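Long-range contacts in ferritin (Mycoplasma penetrans, PDB 7DIE), which probably takes up and stores iron as a 24-subunit ferritin, oxidising Fe(II) and binding Fe(III): residues H19-L24 against K76-S81; T35-L40 against E89-V94; N111-S116 against E123-M128; D43-F48 against N161-K166; S4-D9 against M69-I74. All blocks are in the same frame, centred on the assembly; numbering follows the deposited sequence.

Interaction 1 of 5, residues H19-L24 against K76-S81; sequences HYNVEL and KINQIS
Asn21 ND2 is held by two hydrogen bonds: one to Lys76 O at 2.8 Å, nearly in both the amide and carbonyl planes, and one to Ser17 O of its own helix. In the same amide, Asn21 OD1 accepts from Asn78 N at 2.9 Å with an N-H...O angle of 166°, the donor standing above the carbonyl plane. Asn21 CG stands anti to its carbonyl carbon (chi1 -77°), which sends the amide out to the loop. One helix side chain thus binds the backbone on both sides of Ile77, and its amide rotation is fixed. Asn78 shapes the loop: its OD1 accepts from Ile80 N in an Asx turn, Asn78 O takes both Ser81 N and Ser81 OG, and Ser81 CA lies 3.4 Å from Asn21 O in a CA-H...O contact. Ile77 CD1 reaches Tyr20 CE1 obliquely at 3.4 Å, Leu24 CD2 lies 3.6 Å from Ser81 CB, and Ile80 CG2 rests on Asn21 CB at 3.8 Å. Tyr20, Leu24 and Ile77 also pack on a neighbouring subunit. The arrangement belongs to the ferritin four-helix bundle, whose long crossover between the second and third helices runs along the first helix at the subunit dimer interface.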
# COMPACT_ATOMS: atom_id res chain seq x y z
N HIS A 19 -13.48 -8.72 -50.98
CA HIS A 19 -13.20 -9.58 -49.84
C HIS A 19 -13.92 -9.08 -48.58
O HIS A 19 -14.37 -9.89 -47.76
CB HIS A 19 -11.71 -9.69 -49.57
CG HIS A 19 -11.43 -10.63 -48.46
ND1 HIS A 19 -11.73 -11.98 -48.55
CD2 HIS A 19 -11.02 -10.41 -47.19
CE1 HIS A 19 -11.46 -12.55 -47.39
NE2 HIS A 19 -11.03 -11.63 -46.55
N TYR A 20 -14.05 -7.76 -48.41
CA TYR A 20 -14.90 -7.26 -47.32
C TYR A 20 -16.30 -7.85 -47.41
O TYR A 20 -16.86 -8.31 -46.41
CB TYR A 20 -14.95 -5.72 -47.35
CG TYR A 20 -15.76 -5.10 -46.21
CD1 TYR A 20 -17.14 -5.10 -46.23
CD2 TYR A 20 -15.12 -4.48 -45.14
CE1 TYR A 20 -17.88 -4.54 -45.19
CE2 TYR A 20 -15.85 -3.89 -44.10
CZ TYR A 20 -17.24 -3.92 -44.14
OH TYR A 20 -18.00 -3.36 -43.12
N ASN A 21 -16.88 -7.84 -48.62
CA ASN A 21 -18.22 -8.41 -48.78
C ASN A 21 -18.24 -9.90 -48.45
O ASN A 21 -19.25 -10.41 -47.97
CB ASN A 21 -18.73 -8.18 -50.21
CG ASN A 21 -19.21 -6.76 -50.44
OD1 ASN A 21 -20.39 -6.46 -50.25
ND2 ASN A 21 -18.30 -5.87 -50.82
N VAL A 22 -17.14 -10.61 -48.72
CA VAL A 22 -17.11 -12.04 -48.42
C VAL A 22 -17.03 -12.27 -46.91
O VAL A 22 -17.68 -13.18 -46.37
CB VAL A 22 -15.95 -12.72 -49.17
CG1 VAL A 22 -15.78 -14.17 -48.69
CG2 VAL A 22 -16.21 -12.67 -50.69
N GLU A 23 -16.22 -11.46 -46.20
CA GLU A 23 -16.20 -11.58 -44.74
C GLU A 23 -17.55 -11.21 -44.13
O GLU A 23 -17.99 -11.82 -43.14
CB GLU A 23 -15.10 -10.69 -44.14
CG GLU A 23 -13.69 -10.99 -44.66
CD GLU A 23 -12.97 -12.07 -43.85
OE1 GLU A 23 -13.65 -12.83 -43.12
OE2 GLU A 23 -11.73 -12.14 -43.94
N LEU A 24 -18.21 -10.19 -44.68
CA LEU A 24 -19.54 -9.81 -44.21
C LEU A 24 -20.57 -10.88 -44.56
O LEU A 24 -21.51 -11.12 -43.80
CB LEU A 24 -19.94 -8.45 -44.80
CG LEU A 24 -21.36 -7.94 -44.51
CD1 LEU A 24 -21.61 -7.88 -43.00
CD2 LEU A 24 -21.57 -6.56 -45.18
N LYS A 76 -17.13 -0.64 -51.43
CA LYS A 76 -18.43 -0.84 -52.05
C LYS A 76 -19.08 -2.10 -51.49
O LYS A 76 -18.55 -3.20 -51.68
CB LYS A 76 -18.29 -0.94 -53.57
CG LYS A 76 -17.51 0.22 -54.22
CD LYS A 76 -16.68 -0.26 -55.41
CE LYS A 76 -15.90 0.89 -56.06
NZ LYS A 76 -15.11 0.44 -57.25
N ILE A 77 -20.20 -1.95 -50.79
CA ILE A 77 -20.99 -3.09 -50.33
C ILE A 77 -22.01 -3.44 -51.40
O ILE A 77 -22.61 -2.54 -52.00
CB ILE A 77 -21.70 -2.80 -49.00
CG1 ILE A 77 -20.74 -2.20 -47.95
CG2 ILE A 77 -22.43 -4.04 -48.49
CD1 ILE A 77 -19.55 -2.99 -47.74
N ASN A 78 -22.21 -4.73 -51.65
CA ASN A 78 -23.18 -5.11 -52.67
C ASN A 78 -23.74 -6.50 -52.34
O ASN A 78 -23.57 -7.00 -51.23
CB ASN A 78 -22.53 -5.05 -54.06
CG ASN A 78 -21.34 -5.97 -54.18
OD1 ASN A 78 -21.29 -7.03 -53.56
ND2 ASN A 78 -20.37 -5.56 -54.99
N GLN A 79 -24.37 -7.12 -53.34
CA GLN A 79 -25.09 -8.38 -53.14
C GLN A 79 -24.19 -9.52 -52.71
O GLN A 79 -24.69 -10.52 -52.20
CB GLN A 79 -25.80 -8.76 -54.44
CG GLN A 79 -27.18 -8.15 -54.62
CD GLN A 79 -27.18 -6.64 -54.48
OE1 GLN A 79 -28.00 -6.07 -53.74
NE2 GLN A 79 -26.28 -5.97 -55.20
N ILE A 80 -22.88 -9.42 -52.93
CA ILE A 80 -21.97 -10.47 -52.48
C ILE A 80 -22.10 -10.69 -50.98
O ILE A 80 -21.91 -11.81 -50.49
CB ILE A 80 -20.52 -10.14 -52.88
CG1 ILE A 80 -20.39 -10.09 -54.40
CG2 ILE A 80 -19.52 -11.18 -52.33
CD1 ILE A 80 -20.90 -11.34 -55.05
N SER A 81 -22.48 -9.65 -50.24
CA SER A 81 -22.53 -9.72 -48.78
C SER A 81 -23.73 -10.49 -48.24
O SER A 81 -23.78 -10.74 -47.04
CB SER A 81 -22.56 -8.30 -48.20
OG SER A 81 -23.84 -7.69 -48.42

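Interaction 2 of 5, residues T35-L40 against E89-V94; sequences TVSKAL and ETIQEV
Val94 CG2 carries most of the apolar contact: it meets Val36 CG1 at 3.6 Å, the two side chains lying antiparallel as they pass, and lies 4.1 Å from Leu40 CD1. Val94 CG1 is anti to its backbone N and CG2 anti to its carbonyl carbon, so the two methyls face different partners. A second group pairs a hydroxyl with methyls: Ser37 OG sits 3.5 Å from Ile91 CD1 and 3.6 Å from Val94 CG1, while its hydrogen bond goes to Leu33 O in its own helix. A third sets Leu40 against backbone, with CD1 3.7 Å from Thr90 C and CD2 3.7 Å from Glu89 O, covering the start of helix 91-118. Two side-chain bonds inside 89-94 shape that start: Thr90 OG1, at the N-cap, accepts from Glu93 N at 3.0 Å, and Glu93 OE1 from Glu89 N at 2.7 Å. The contact joins the end of helix 10-39 to helix 91-118; Phe49 of helix 43-70 packs on Ser37 and Val94, and Phe88 on both valines.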
# COMPACT_ATOMS: atom_id res chain seq x y z
N THR A 35 -29.18 -18.17 -34.88
CA THR A 35 -30.61 -18.30 -34.55
C THR A 35 -31.13 -19.69 -34.92
O THR A 35 -31.96 -20.26 -34.20
CB THR A 35 -31.44 -17.20 -35.23
OG1 THR A 35 -31.43 -17.36 -36.66
CG2 THR A 35 -30.87 -15.81 -34.86
N VAL A 36 -30.65 -20.26 -36.03
CA VAL A 36 -31.07 -21.61 -36.39
C VAL A 36 -30.61 -22.61 -35.34
O VAL A 36 -31.39 -23.45 -34.86
CB VAL A 36 -30.54 -21.98 -37.79
CG1 VAL A 36 -30.85 -23.46 -38.08
CG2 VAL A 36 -31.15 -21.04 -38.85
N SER A 37 -29.33 -22.52 -34.96
CA SER A 37 -28.75 -23.43 -33.96
C SER A 37 -29.53 -23.37 -32.66
O SER A 37 -29.83 -24.40 -32.04
CB SER A 37 -27.28 -23.06 -33.71
OG SER A 37 -26.48 -23.27 -34.87
N LYS A 38 -29.84 -22.15 -32.20
CA LYS A 38 -30.59 -21.99 -30.95
C LYS A 38 -31.96 -22.64 -31.06
O LYS A 38 -32.40 -23.35 -30.14
CB LYS A 38 -30.72 -20.50 -30.61
CG LYS A 38 -31.52 -20.24 -29.32
CD LYS A 38 -30.80 -20.81 -28.12
CE LYS A 38 -31.61 -20.60 -26.83
NZ LYS A 38 -31.01 -21.39 -25.68
N ALA A 39 -32.66 -22.41 -32.17
CA ALA A 39 -33.99 -22.97 -32.35
C ALA A 39 -33.95 -24.50 -32.41
O ALA A 39 -34.93 -25.16 -32.08
CB ALA A 39 -34.62 -22.42 -33.63
N LEU A 40 -32.82 -25.06 -32.83
CA LEU A 40 -32.62 -26.50 -32.83
C LEU A 40 -32.25 -27.04 -31.46
O LEU A 40 -32.15 -28.27 -31.30
CB LEU A 40 -31.54 -26.90 -33.84
CG LEU A 40 -31.91 -26.76 -35.32
CD1 LEU A 40 -30.66 -26.93 -36.20
CD2 LEU A 40 -33.00 -27.75 -35.70
N GLU A 89 -32.44 -28.57 -41.33
CA GLU A 89 -33.22 -29.39 -40.43
C GLU A 89 -32.41 -29.99 -39.28
O GLU A 89 -33.01 -30.38 -38.28
CB GLU A 89 -33.92 -30.52 -41.20
CG GLU A 89 -35.02 -29.98 -42.11
CD GLU A 89 -35.99 -31.06 -42.56
OE1 GLU A 89 -36.63 -31.69 -41.69
OE2 GLU A 89 -36.11 -31.26 -43.79
N THR A 90 -31.08 -30.03 -39.39
CA THR A 90 -30.23 -30.63 -38.36
C THR A 90 -29.04 -29.73 -38.09
O THR A 90 -28.65 -28.91 -38.92
CB THR A 90 -29.69 -32.02 -38.78
OG1 THR A 90 -28.74 -31.84 -39.84
CG2 THR A 90 -30.82 -32.97 -39.21
N ILE A 91 -28.46 -29.91 -36.90
CA ILE A 91 -27.25 -29.16 -36.57
C ILE A 91 -26.08 -29.58 -37.46
O ILE A 91 -25.14 -28.80 -37.67
CB ILE A 91 -26.95 -29.31 -35.07
CG1 ILE A 91 -25.98 -28.22 -34.58
CG2 ILE A 91 -26.40 -30.70 -34.77
CD1 ILE A 91 -26.54 -26.81 -34.66
N GLN A 92 -26.12 -30.80 -38.01
CA GLN A 92 -25.11 -31.21 -38.98
C GLN A 92 -25.19 -30.37 -40.26
O GLN A 92 -24.16 -29.96 -40.81
CB GLN A 92 -25.26 -32.70 -39.30
CG GLN A 92 -24.79 -33.64 -38.16
CD GLN A 92 -25.77 -33.70 -37.01
OE1 GLN A 92 -26.96 -33.51 -37.20
NE2 GLN A 92 -25.27 -33.95 -35.80
N GLU A 93 -26.41 -30.12 -40.75
CA GLU A 93 -26.56 -29.29 -41.94
C GLU A 93 -26.12 -27.86 -41.69
O GLU A 93 -25.57 -27.22 -42.59
CB GLU A 93 -28.02 -29.33 -42.42
CG GLU A 93 -28.39 -30.66 -43.06
CD GLU A 93 -29.87 -30.79 -43.29
OE1 GLU A 93 -30.62 -29.88 -42.89
OE2 GLU A 93 -30.28 -31.81 -43.86
N VAL A 94 -26.35 -27.35 -40.48
CA VAL A 94 -25.87 -26.02 -40.10
C VAL A 94 -24.35 -25.96 -40.21
O VAL A 94 -23.78 -25.01 -40.76
CB VAL A 94 -26.34 -25.66 -38.69
CG1 VAL A 94 -25.55 -24.46 -38.15
CG2 VAL A 94 -27.83 -25.37 -38.71

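Interaction 3 of 5, residues N111-S116 against E123-M128; sequences NVTEIS and ETFERM
This is a buried antiparallel helix-helix contact near the hairpin joining the third and fourth helices of the ferritin four-helix bundle. The axes of 111-116 and 123-128 approach to 8.5 Å with an angle of 151° between their directions, and the CA atoms of Thr113 and Phe125 are 5.5 Å apart. The small side chains of Ser116 and Thr124 pack closely, Ser116 CB touching Thr124 CG2 at 3.6 Å. Met128, bent at both chi2 and chi3, crosses Val112 at about a right angle, its SD 4.0 Å from Val112 CG1. Its CB also lies 3.4 Å from Thr113 OG1, a hydroxyl that is hydrogen-bonded to Val109 O in its own helix. Thr124 OG1 likewise turns to other partners, Tyr67 OH and Asp121. Phe125 extends with CG anti to its backbone N and packs on Phe125 of one neighbouring subunit and Phe122 of another. Thr113 CG2 comes obliquely to the ring, 3.5 Å from Phe125 CE1, while Thr113 O meets the ring edge in plane, 3.6 Å from Phe125 CD1.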
# COMPACT_ATOMS: atom_id res chain seq x y z
N ASN A 111 -7.02 -15.46 -53.06
CA ASN A 111 -7.11 -14.79 -54.36
C ASN A 111 -6.60 -13.36 -54.28
O ASN A 111 -5.80 -12.93 -55.11
CB ASN A 111 -8.56 -14.81 -54.87
CG ASN A 111 -8.67 -14.32 -56.31
OD1 ASN A 111 -7.98 -14.83 -57.20
ND2 ASN A 111 -9.53 -13.34 -56.55
N VAL A 112 -7.08 -12.60 -53.29
CA VAL A 112 -6.63 -11.22 -53.15
C VAL A 112 -5.13 -11.18 -52.88
O VAL A 112 -4.41 -10.32 -53.40
CB VAL A 112 -7.41 -10.49 -52.04
CG1 VAL A 112 -6.94 -9.03 -51.96
CG2 VAL A 112 -8.92 -10.56 -52.31
N THR A 113 -4.64 -12.11 -52.06
CA THR A 113 -3.22 -12.14 -51.76
C THR A 113 -2.42 -12.39 -53.03
O THR A 113 -1.47 -11.65 -53.34
CB THR A 113 -2.94 -13.23 -50.72
OG1 THR A 113 -3.64 -12.90 -49.51
CG2 THR A 113 -1.44 -13.34 -50.44
N GLU A 114 -2.80 -13.41 -53.80
CA GLU A 114 -2.05 -13.76 -55.00
C GLU A 114 -2.11 -12.64 -56.04
O GLU A 114 -1.09 -12.27 -56.64
CB GLU A 114 -2.59 -15.06 -55.59
CG GLU A 114 -1.83 -15.49 -56.82
CD GLU A 114 -2.34 -16.80 -57.41
OE1 GLU A 114 -1.69 -17.32 -58.33
OE2 GLU A 114 -3.39 -17.31 -56.95
N ILE A 115 -3.31 -12.10 -56.29
CA ILE A 115 -3.44 -11.09 -57.33
C ILE A 115 -2.74 -9.80 -56.92
O ILE A 115 -2.10 -9.15 -57.75
CB ILE A 115 -4.93 -10.85 -57.69
CG1 ILE A 115 -5.61 -12.15 -58.14
CG2 ILE A 115 -5.07 -9.79 -58.80
CD1 ILE A 115 -4.80 -12.93 -59.15
N SER A 116 -2.82 -9.42 -55.64
CA SER A 116 -2.14 -8.19 -55.25
C SER A 116 -0.63 -8.31 -55.45
O SER A 116 0.02 -7.37 -55.93
CB SER A 116 -2.48 -7.81 -53.80
OG SER A 116 -1.99 -8.78 -52.92
N GLU A 123 1.65 -3.03 -50.84
CA GLU A 123 0.87 -2.56 -49.70
C GLU A 123 -0.30 -3.49 -49.43
O GLU A 123 -0.55 -3.88 -48.28
CB GLU A 123 0.39 -1.13 -49.96
CG GLU A 123 1.57 -0.15 -50.01
CD GLU A 123 1.20 1.24 -50.51
OE1 GLU A 123 0.10 1.44 -51.03
OE2 GLU A 123 2.04 2.15 -50.36
N THR A 124 -1.05 -3.87 -50.47
CA THR A 124 -2.18 -4.77 -50.26
C THR A 124 -1.70 -6.17 -49.87
O THR A 124 -2.28 -6.80 -48.97
CB THR A 124 -3.06 -4.80 -51.52
OG1 THR A 124 -3.59 -3.49 -51.73
CG2 THR A 124 -4.23 -5.77 -51.35
N PHE A 125 -0.63 -6.65 -50.51
CA PHE A 125 -0.08 -7.95 -50.12
C PHE A 125 0.28 -7.97 -48.64
O PHE A 125 -0.03 -8.94 -47.93
CB PHE A 125 1.14 -8.28 -50.99
CG PHE A 125 1.78 -9.62 -50.65
CD1 PHE A 125 1.20 -10.81 -51.07
CD2 PHE A 125 2.97 -9.68 -49.93
CE1 PHE A 125 1.78 -12.03 -50.77
CE2 PHE A 125 3.56 -10.90 -49.62
CZ PHE A 125 2.97 -12.08 -50.04
N GLU A 126 0.90 -6.90 -48.15
CA GLU A 126 1.29 -6.83 -46.74
C GLU A 126 0.06 -6.85 -45.83
O GLU A 126 0.01 -7.59 -44.83
CB GLU A 126 2.14 -5.57 -46.52
CG GLU A 126 2.88 -5.48 -45.16
CD GLU A 126 1.93 -5.24 -43.96
OE1 GLU A 126 0.90 -4.54 -44.12
OE2 GLU A 126 2.24 -5.76 -42.85
N ARG A 127 -0.96 -6.06 -46.16
CA ARG A 127 -2.18 -6.04 -45.35
C ARG A 127 -2.87 -7.40 -45.35
O ARG A 127 -3.49 -7.79 -44.35
CB ARG A 127 -3.13 -4.94 -45.84
CG ARG A 127 -4.58 -5.01 -45.27
CD ARG A 127 -4.66 -4.61 -43.76
NE ARG A 127 -4.00 -5.60 -42.89
CZ ARG A 127 -3.80 -5.44 -41.58
NH1 ARG A 127 -4.25 -4.35 -40.97
NH2 ARG A 127 -3.17 -6.37 -40.88
N MET A 128 -2.75 -8.16 -46.43
CA MET A 128 -3.41 -9.45 -46.49
C MET A 128 -2.73 -10.52 -45.65
O MET A 128 -3.36 -11.55 -45.38
CB MET A 128 -3.52 -9.93 -47.95
CG MET A 128 -4.48 -9.08 -48.81
SD MET A 128 -6.15 -8.88 -48.09
CE MET A 128 -6.75 -10.57 -48.04

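Interaction 4 of 5, residues D43-F48 against N161-K166; sequences DNVAAF and NIVGKK
Val163 fills the centre of the contact with both branches. Its CG1, anti to the backbone N, lies 3.6 Å from Asn44 O and 3.9 Å from Phe48 CB; its CG2 meets Val45 CG2 at 4.1 Å, the two valines crossing obliquely. Beside them Asn44 ND2 lies 3.6 Å from Gly164 CA, an approach made possible by the missing side chain. At the other end Lys166, bent at chi3 and chi4, brings NZ to 4.1 Å from Phe48 CE1; in the conformer described, its ammonium forms a salt bridge with Glu141, and a bound Fe lies about 4 Å from the Lys166 side chain. Further out, Glu160 accepts from Asn44 N and Val45 N through both carboxylate oxygens and touches Asp43, an iron ligand. Asn161, Ile162 and Lys165 meet copies of these residues from two neighbouring subunits, as at a ferritin fourfold axis. The short fifth helix of the ferritin subunit thus packs on the start of the second, with Val145 of helix 122-150 touching Phe48 and Val163.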
# COMPACT_ATOMS: atom_id res chain seq x y z
N ASP A 43 -27.78 -24.08 -27.60
CA ASP A 43 -27.45 -22.75 -27.07
C ASP A 43 -25.96 -22.42 -27.23
O ASP A 43 -25.61 -21.28 -27.56
CB ASP A 43 -27.86 -22.68 -25.60
CG ASP A 43 -27.69 -21.29 -25.01
OD1 ASP A 43 -28.49 -20.40 -25.35
OD2 ASP A 43 -26.76 -21.10 -24.19
N ASN A 44 -25.06 -23.38 -26.98
CA ASN A 44 -23.63 -23.10 -27.06
C ASN A 44 -23.14 -23.01 -28.50
O ASN A 44 -22.28 -22.18 -28.83
CB ASN A 44 -22.83 -24.15 -26.29
CG ASN A 44 -22.84 -23.91 -24.80
OD1 ASN A 44 -23.07 -22.79 -24.34
ND2 ASN A 44 -22.60 -24.96 -24.03
N VAL A 45 -23.65 -23.87 -29.38
CA VAL A 45 -23.34 -23.72 -30.80
C VAL A 45 -23.83 -22.36 -31.29
O VAL A 45 -23.14 -21.68 -32.06
CB VAL A 45 -23.95 -24.87 -31.62
CG1 VAL A 45 -23.62 -24.67 -33.11
CG2 VAL A 45 -23.41 -26.20 -31.14
N ALA A 46 -25.00 -21.93 -30.83
CA ALA A 46 -25.51 -20.61 -31.21
C ALA A 46 -24.55 -19.51 -30.75
O ALA A 46 -24.24 -18.58 -31.51
CB ALA A 46 -26.90 -20.40 -30.60
N ALA A 47 -24.06 -19.60 -29.51
CA ALA A 47 -23.12 -18.61 -29.00
C ALA A 47 -21.81 -18.64 -29.76
O ALA A 47 -21.18 -17.59 -29.98
CB ALA A 47 -22.87 -18.85 -27.51
N PHE A 48 -21.37 -19.83 -30.16
CA PHE A 48 -20.20 -19.96 -31.02
C PHE A 48 -20.37 -19.17 -32.32
O PHE A 48 -19.45 -18.48 -32.77
CB PHE A 48 -19.96 -21.44 -31.32
CG PHE A 48 -18.93 -21.70 -32.37
CD1 PHE A 48 -17.58 -21.66 -32.06
CD2 PHE A 48 -19.31 -22.04 -33.66
CE1 PHE A 48 -16.61 -21.90 -33.04
CE2 PHE A 48 -18.35 -22.28 -34.65
CZ PHE A 48 -17.00 -22.21 -34.33
N ASN A 161 -21.63 -29.48 -24.64
CA ASN A 161 -20.56 -29.44 -23.70
C ASN A 161 -19.22 -29.08 -24.30
O ASN A 161 -18.54 -28.26 -23.79
CB ASN A 161 -20.43 -30.76 -22.95
CG ASN A 161 -21.42 -30.91 -21.83
OD1 ASN A 161 -21.65 -31.98 -21.38
ND2 ASN A 161 -21.98 -29.86 -21.40
N ILE A 162 -18.83 -29.73 -25.37
CA ILE A 162 -17.50 -29.47 -25.92
C ILE A 162 -17.45 -28.12 -26.64
O ILE A 162 -16.45 -27.40 -26.57
CB ILE A 162 -17.04 -30.63 -26.83
CG1 ILE A 162 -15.54 -30.49 -27.15
CG2 ILE A 162 -17.84 -30.70 -28.12
CD1 ILE A 162 -14.86 -31.80 -27.44
N VAL A 163 -18.54 -27.74 -27.31
CA VAL A 163 -18.56 -26.42 -27.95
C VAL A 163 -18.52 -25.32 -26.91
O VAL A 163 -17.91 -24.27 -27.13
CB VAL A 163 -19.78 -26.30 -28.88
CG1 VAL A 163 -19.91 -24.85 -29.41
CG2 VAL A 163 -19.66 -27.30 -30.04
N GLY A 164 -19.14 -25.55 -25.74
CA GLY A 164 -19.09 -24.57 -24.67
C GLY A 164 -17.67 -24.25 -24.24
O GLY A 164 -17.39 -23.15 -23.77
N LYS A 165 -16.75 -25.20 -24.41
CA LYS A 165 -15.36 -24.98 -24.02
C LYS A 165 -14.60 -24.10 -25.01
O LYS A 165 -13.46 -23.73 -24.72
CB LYS A 165 -14.68 -26.33 -23.81
CG LYS A 165 -15.22 -26.99 -22.55
CD LYS A 165 -14.98 -28.49 -22.46
CE LYS A 165 -15.09 -28.94 -21.00
NZ LYS A 165 -15.74 -30.28 -20.83
N LYS A 166 -15.19 -23.75 -26.15
CA LYS A 166 -14.59 -22.81 -27.09
C LYS A 166 -15.09 -21.39 -26.89
O LYS A 166 -14.67 -20.49 -27.64
CB LYS A 166 -14.85 -23.26 -28.53
CG LYS A 166 -14.50 -24.71 -28.81
CD LYS A 166 -14.66 -25.04 -30.28
CE LYS A 166 -13.33 -25.01 -31.01
NZ LYS A 166 -13.50 -24.44 -32.37

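Interaction 5 of 5, residues S4-D9 against M69-I74; sequences SVFNKD and MKVDSI
A backbone carbonyl lies over an aromatic face: Lys70 O stands 3.3 Å above the Phe6 ring plane, displaced toward the rim near CZ. On the same face Val71 CA makes a CH-pi contact, 4.1 Å from the ring centroid and 20° off the normal. Asp72 comes instead to the ring edge, its OD2 3.7 Å from Phe6 CD2 and its carboxylate almost perpendicular to the ring. These groups come from the end of helix 43-70, which closes in a Schellman motif with Asp72 at positive phi as the C-prime residue. Ser4 OG ties the N-terminal loop to it, donating to the anti lone pair of Asp72 OD2 at 3.0 Å while accepting from Phe6 N at 3.0 Å in an ST turn. Lys8 folds across Val71, CG 3.6 Å from Val71 CB, and sends NZ on to salt bridges with Glu123 and Asp121. A water accepts from Lys8 N and donates to Val71 O at 2.8 Å. Glu140 and Glu137 of a neighbouring subunit pair with Lys70 NZ. With Ser4 donating to it and a bound Fe about 5 Å from its side chain, Asp72 is probably ionised.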
# COMPACT_ATOMS: atom_id res chain seq x y z
N SER A 4 -5.86 10.86 -55.79
CA SER A 4 -5.15 10.66 -54.53
C SER A 4 -3.68 10.38 -54.77
O SER A 4 -3.30 9.74 -55.75
CB SER A 4 -5.77 9.50 -53.73
OG SER A 4 -4.85 9.00 -52.77
N VAL A 5 -2.84 10.83 -53.83
CA VAL A 5 -1.41 10.58 -53.93
C VAL A 5 -1.10 9.09 -53.83
O VAL A 5 -0.01 8.67 -54.23
CB VAL A 5 -0.66 11.39 -52.85
CG1 VAL A 5 -0.96 10.84 -51.44
CG2 VAL A 5 0.83 11.39 -53.12
N PHE A 6 -2.02 8.28 -53.32
CA PHE A 6 -1.72 6.85 -53.18
C PHE A 6 -1.88 6.12 -54.50
O PHE A 6 -1.18 5.12 -54.74
CB PHE A 6 -2.62 6.24 -52.11
CG PHE A 6 -2.21 6.64 -50.73
CD1 PHE A 6 -1.21 5.94 -50.07
CD2 PHE A 6 -2.75 7.78 -50.13
CE1 PHE A 6 -0.79 6.32 -48.79
CE2 PHE A 6 -2.34 8.17 -48.86
CZ PHE A 6 -1.35 7.43 -48.19
N ASN A 7 -2.78 6.60 -55.36
CA ASN A 7 -2.89 6.10 -56.74
C ASN A 7 -3.01 4.58 -56.78
O ASN A 7 -2.29 3.90 -57.52
CB ASN A 7 -1.70 6.58 -57.56
CG ASN A 7 -1.89 6.34 -59.04
OD1 ASN A 7 -2.97 6.60 -59.58
ND2 ASN A 7 -0.85 5.84 -59.69
N LYS A 8 -3.90 4.03 -55.96
CA LYS A 8 -4.06 2.58 -55.93
C LYS A 8 -4.78 2.12 -57.19
O LYS A 8 -5.58 2.86 -57.77
CB LYS A 8 -4.86 2.14 -54.69
CG LYS A 8 -4.25 2.58 -53.34
CD LYS A 8 -2.81 2.11 -53.15
CE LYS A 8 -2.70 0.58 -53.01
NZ LYS A 8 -1.27 0.17 -52.95
N ASP A 9 -4.46 0.92 -57.67
CA ASP A 9 -5.15 0.46 -58.87
C ASP A 9 -6.53 -0.05 -58.50
O ASP A 9 -6.70 -0.84 -57.57
CB ASP A 9 -4.39 -0.63 -59.63
CG ASP A 9 -4.93 -0.78 -61.07
OD1 ASP A 9 -5.94 -1.49 -61.28
OD2 ASP A 9 -4.38 -0.12 -61.99
N MET A 69 -9.21 3.16 -46.14
CA MET A 69 -9.10 4.58 -45.80
C MET A 69 -7.65 5.05 -45.81
O MET A 69 -7.37 6.18 -46.22
CB MET A 69 -9.74 4.85 -44.43
CG MET A 69 -11.28 4.69 -44.43
SD MET A 69 -11.99 5.12 -42.81
CE MET A 69 -11.28 3.88 -41.78
N LYS A 70 -6.71 4.20 -45.34
CA LYS A 70 -5.29 4.57 -45.38
C LYS A 70 -4.85 4.93 -46.79
O LYS A 70 -4.03 5.83 -46.99
CB LYS A 70 -4.42 3.42 -44.86
CG LYS A 70 -4.45 3.19 -43.35
CD LYS A 70 -3.78 4.34 -42.60
CE LYS A 70 -3.94 4.21 -41.08
NZ LYS A 70 -3.47 5.46 -40.40
N VAL A 71 -5.38 4.22 -47.79
CA VAL A 71 -4.97 4.46 -49.17
C VAL A 71 -6.07 5.17 -49.97
O VAL A 71 -6.07 5.11 -51.20
CB VAL A 71 -4.53 3.15 -49.84
CG1 VAL A 71 -3.24 2.62 -49.18
CG2 VAL A 71 -5.61 2.08 -49.76
N ASP A 72 -6.99 5.85 -49.28
CA ASP A 72 -7.99 6.74 -49.90
C ASP A 72 -8.87 6.01 -50.91
O ASP A 72 -9.34 6.62 -51.87
CB ASP A 72 -7.34 7.94 -50.59
CG ASP A 72 -6.73 8.94 -49.61
OD1 ASP A 72 -7.10 8.94 -48.42
OD2 ASP A 72 -5.88 9.74 -50.06
N SER A 73 -9.12 4.72 -50.73
CA SER A 73 -9.97 3.98 -51.65
C SER A 73 -11.36 3.74 -51.07
O SER A 73 -11.56 3.77 -49.86
CB SER A 73 -9.32 2.64 -52.01
OG SER A 73 -8.08 2.91 -52.64
N ILE A 74 -12.30 3.44 -51.96
CA ILE A 74 -13.73 3.43 -51.63
C ILE A 74 -14.21 2.00 -51.44
O ILE A 74 -14.03 1.15 -52.33
CB ILE A 74 -14.56 4.14 -52.73
CG1 ILE A 74 -14.10 5.59 -52.91
CG2 ILE A 74 -16.06 4.07 -52.43
CD1 ILE A 74 -14.09 6.41 -51.66
O HOH W 1 -5.91 5.59 -53.96

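Overall arrangement
Four of the five contacts lie toward the ends of the bundle, with interaction 1 nearer its middle. Interactions 2 and 4, centres 13 Å apart, share one end and are joined by the salt bridge Lys38 NZ to Asp43 OD1 at 2.7 Å. Interactions 3 and 5, 15 Å apart, share the other through Lys8 NZ and Glu123 OE1, also 2.7 Å. Interaction 1 touches interaction 3 where His19 CB packs on Val112 CG2 at 4.0 Å. Both flank the iron site of Asp55, His60, Asp134 and Asp138: the side chains of Tyr20 and Met128 are about 7 and 8 Å from that of His60, and Glu23 accepts from both His19 and His60, probably orienting the ligand.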